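Local structure of probable sugar ABC transporter, sugar-binding protein (Streptococcus pneumoniae, 2W7Y) at residues R209-T213 with Y298-I304. The protein binds the blood group A-trisaccharide and probably delivers such glycans to an ABC transporter as its extracellular solute-binding component. Sequence-based numbering, arbitrary orientation.
Sequences RLFNT and YPAGVAI
Thr213 on helix 207-215 faces Val302 at the start of strand 302-306, their CA atoms 6.1 Å apart; the short helix and strand axes run at 122°. The helix packs beside the glycan pocket on the sheet in which strand 302-306 pairs with strands 157-164 and 383-385. Before the strand, the chain turns back at Pro299-Ala300, and Gly301 and Val302 together face Tyr298 in a G1 beta bulge. Thr213 makes the central contact. Its methyl CG2 sits over one face of the Tyr298 ring, a CH-pi contact 3.8 Å from the centroid and 24° off the normal, and also meets Ile304 CG1. Thr213 OG1, placed between backbone N and carbonyl carbon (chi1 52°), lies above the ring's rim 3.3 Å from Tyr298 CD1 and donates to Arg209 O at 2.7 Å; that oxygen, which also accepts from Thr213 N, lies over the same face. Leu210 CD2 reaches the ring edge, while Val302 CG1 packs against Thr213 O and CB. At the turn, a water donates to Pro299 O and, weakly, to Thr213 O. Arg209 CB lies 3.5 Å from Tyr298 OH and touches Ile304 CD1; the arginine side chain then bends away, and its NH2 hydrogen-bonds O7 of the bound N-acetylgalactosamine. Asn212 touches Ile304 CD1 through CB, while ND2 hydrogen-bonds Pro386 O and OD1 accepts from Val388 N. With no direct hydrogen bond between the segments, the contact rests mainly on van der Waals and CH-pi packing, helped by one weak water bridge, and the base of a sugar-binding arginine is packed between Tyr298 and Ile304.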
ATOM      1  N   ARG A 209      -1.054   7.591   5.842  1.00 23.08           N
ATOM      2  CA  ARG A 209       0.379   7.358   5.662  1.00 23.03           C
ATOM      3  C   ARG A 209       1.192   8.299   6.549  1.00 23.02           C
ATOM      4  O   ARG A 209       2.303   7.960   6.969  1.00 22.98           O
ATOM      5  CB  ARG A 209       0.803   7.529   4.193  1.00 22.93           C
ATOM      6  CG  ARG A 209      -0.178   7.015   3.144  1.00 23.05           C
ATOM      7  CD  ARG A 209      -0.445   5.518   3.262  1.00 23.18           C
ATOM      8  NE  ARG A 209      -1.175   5.011   2.102  1.00 22.81           N
ATOM      9  CZ  ARG A 209      -1.718   3.801   2.021  1.00 22.27           C
ATOM     10  NH1 ARG A 209      -1.622   2.950   3.036  1.00 21.97           N
ATOM     11  NH2 ARG A 209      -2.357   3.443   0.917  1.00 22.17           N
ATOM     12  N   LEU A 210       0.637   9.479   6.818  1.00 23.06           N
ATOM     13  CA  LEU A 210       1.225  10.412   7.782  1.00 22.99           C
ATOM     14  C   LEU A 210       1.059   9.920   9.220  1.00 23.02           C
ATOM     15  O   LEU A 210       1.995  10.009  10.013  1.00 23.08           O
ATOM     16  CB  LEU A 210       0.640  11.818   7.623  1.00 23.07           C
ATOM     17  CG  LEU A 210       1.050  12.658   6.404  1.00 22.72           C
ATOM     18  CD1 LEU A 210       0.281  13.970   6.383  1.00 21.87           C
ATOM     19  CD2 LEU A 210       2.552  12.918   6.380  1.00 22.45           C
ATOM     20  N   PHE A 211      -0.127   9.403   9.545  1.00 23.11           N
ATOM     21  CA  PHE A 211      -0.397   8.799  10.857  1.00 23.17           C
ATOM     22  C   PHE A 211       0.469   7.555  11.091  1.00 23.22           C
ATOM     23  O   PHE A 211       1.077   7.408  12.153  1.00 23.21           O
ATOM     24  CB  PHE A 211      -1.885   8.448  11.005  1.00 23.10           C
ATOM     25  CG  PHE A 211      -2.221   7.703  12.284  1.00 23.21           C
ATOM     26  CD1 PHE A 211      -2.353   8.384  13.495  1.00 23.11           C
ATOM     27  CD2 PHE A 211      -2.415   6.321  12.272  1.00 22.91           C
ATOM     28  CE1 PHE A 211      -2.663   7.693  14.679  1.00 23.13           C
ATOM     29  CE2 PHE A 211      -2.727   5.626  13.443  1.00 23.10           C
ATOM     30  CZ  PHE A 211      -2.853   6.312  14.649  1.00 22.98           C
ATOM     31  N   ASN A 212       0.505   6.675  10.093  1.00 23.10           N
ATOM     32  CA  ASN A 212       1.275   5.435  10.128  1.00 23.12           C
ATOM     33  C   ASN A 212       2.746   5.674  10.441  1.00 23.11           C
ATOM     34  O   ASN A 212       3.349   4.949  11.240  1.00 23.04           O
ATOM     35  CB  ASN A 212       1.163   4.734   8.769  1.00 23.26           C
ATOM     36  CG  ASN A 212       1.261   3.216   8.860  1.00 23.27           C
ATOM     37  OD1 ASN A 212       0.624   2.515   8.080  1.00 23.92           O
ATOM     38  ND2 ASN A 212       2.068   2.705   9.784  1.00 23.40           N
ATOM     39  N   THR A 213       3.313   6.702   9.811  1.00 23.08           N
ATOM     40  CA  THR A 213       4.740   6.985   9.926  1.00 22.98           C
ATOM     41  C   THR A 213       5.111   7.826  11.148  1.00 23.00           C
ATOM     42  O   THR A 213       6.201   7.652  11.697  1.00 22.92           O
ATOM     43  CB  THR A 213       5.324   7.603   8.629  1.00 22.88           C
ATOM     44  OG1 THR A 213       4.543   8.733   8.216  1.00 23.19           O
ATOM     45  CG2 THR A 213       5.334   6.576   7.515  1.00 22.64           C
ATOM     46  N   TYR A 298       9.381   9.867   5.011  1.00 23.00           N
ATOM     47  CA  TYR A 298       8.661  10.640   6.020  1.00 23.05           C
ATOM     48  C   TYR A 298       9.586  11.169   7.121  1.00 23.11           C
ATOM     49  O   TYR A 298      10.686  10.638   7.299  1.00 23.23           O
ATOM     50  CB  TYR A 298       7.522   9.786   6.593  1.00 23.03           C
ATOM     51  CG  TYR A 298       6.525   9.354   5.538  1.00 22.71           C
ATOM     52  CD1 TYR A 298       5.356  10.081   5.317  1.00 22.59           C
ATOM     53  CD2 TYR A 298       6.766   8.233   4.742  1.00 22.63           C
ATOM     54  CE1 TYR A 298       4.444   9.690   4.340  1.00 22.86           C
ATOM     55  CE2 TYR A 298       5.867   7.838   3.766  1.00 22.69           C
ATOM     56  CZ  TYR A 298       4.710   8.569   3.566  1.00 23.00           C
ATOM     57  OH  TYR A 298       3.822   8.177   2.590  1.00 22.89           O
ATOM     58  N   PRO A 299       9.156  12.234   7.846  1.00 23.16           N
ATOM     59  CA  PRO A 299       9.956  12.873   8.905  1.00 23.05           C
ATOM     60  C   PRO A 299      10.587  11.894   9.892  1.00 23.10           C
ATOM     61  O   PRO A 299       9.999  10.851  10.206  1.00 23.05           O
ATOM     62  CB  PRO A 299       8.939  13.756   9.624  1.00 22.97           C
ATOM     63  CG  PRO A 299       7.954  14.102   8.587  1.00 23.00           C
ATOM     64  CD  PRO A 299       7.859  12.920   7.669  1.00 23.16           C
ATOM     65  N   ALA A 300      11.778  12.256  10.371  1.00 23.10           N
ATOM     66  CA  ALA A 300      12.601  11.417  11.252  1.00 23.11           C
ATOM     67  C   ALA A 300      13.091  10.122  10.586  1.00 23.01           C
ATOM     68  O   ALA A 300      13.393   9.140  11.265  1.00 23.15           O
ATOM     69  CB  ALA A 300      11.877  11.132  12.584  1.00 23.11           C
ATOM     70  N   GLY A 301      13.185  10.143   9.254  1.00 22.87           N
ATOM     71  CA  GLY A 301      13.710   9.020   8.478  1.00 22.59           C
ATOM     72  C   GLY A 301      12.882   7.748   8.532  1.00 22.48           C
ATOM     73  O   GLY A 301      13.431   6.648   8.537  1.00 22.19           O
ATOM     74  N   VAL A 302      11.558   7.901   8.556  1.00 22.61           N
ATOM     75  CA  VAL A 302      10.643   6.760   8.608  1.00 22.67           C
ATOM     76  C   VAL A 302      10.048   6.476   7.227  1.00 22.88           C
ATOM     77  O   VAL A 302       9.740   7.398   6.471  1.00 22.83           O
ATOM     78  CB  VAL A 302       9.519   6.965   9.664  1.00 22.67           C
ATOM     79  CG1 VAL A 302       8.603   5.747   9.750  1.00 22.30           C
ATOM     80  CG2 VAL A 302      10.117   7.258  11.035  1.00 22.53           C
ATOM     81  N   ALA A 303       9.915   5.192   6.901  1.00 22.99           N
ATOM     82  CA  ALA A 303       9.257   4.759   5.670  1.00 23.01           C
ATOM     83  C   ALA A 303       8.309   3.601   5.956  1.00 23.02           C
ATOM     84  O   ALA A 303       8.384   2.971   7.010  1.00 22.97           O
ATOM     85  CB  ALA A 303      10.289   4.367   4.615  1.00 22.94           C
ATOM     86  N   ILE A 304       7.403   3.339   5.019  1.00 23.13           N
ATOM     87  CA  ILE A 304       6.492   2.207   5.126  1.00 23.11           C
ATOM     88  C   ILE A 304       7.073   1.022   4.352  1.00 23.17           C
ATOM     89  O   ILE A 304       7.447   1.155   3.182  1.00 23.11           O
ATOM     90  CB  ILE A 304       5.057   2.569   4.632  1.00 23.07           C
ATOM     91  CG1 ILE A 304       4.397   3.557   5.603  1.00 23.11           C
ATOM     92  CG2 ILE A 304       4.193   1.314   4.492  1.00 22.83           C
ATOM     93  CD1 ILE A 304       3.307   4.428   5.002  1.00 22.16           C
TER
HETATM   94  O   HOH W   1       8.811   9.665  12.275  1.00 36.23           O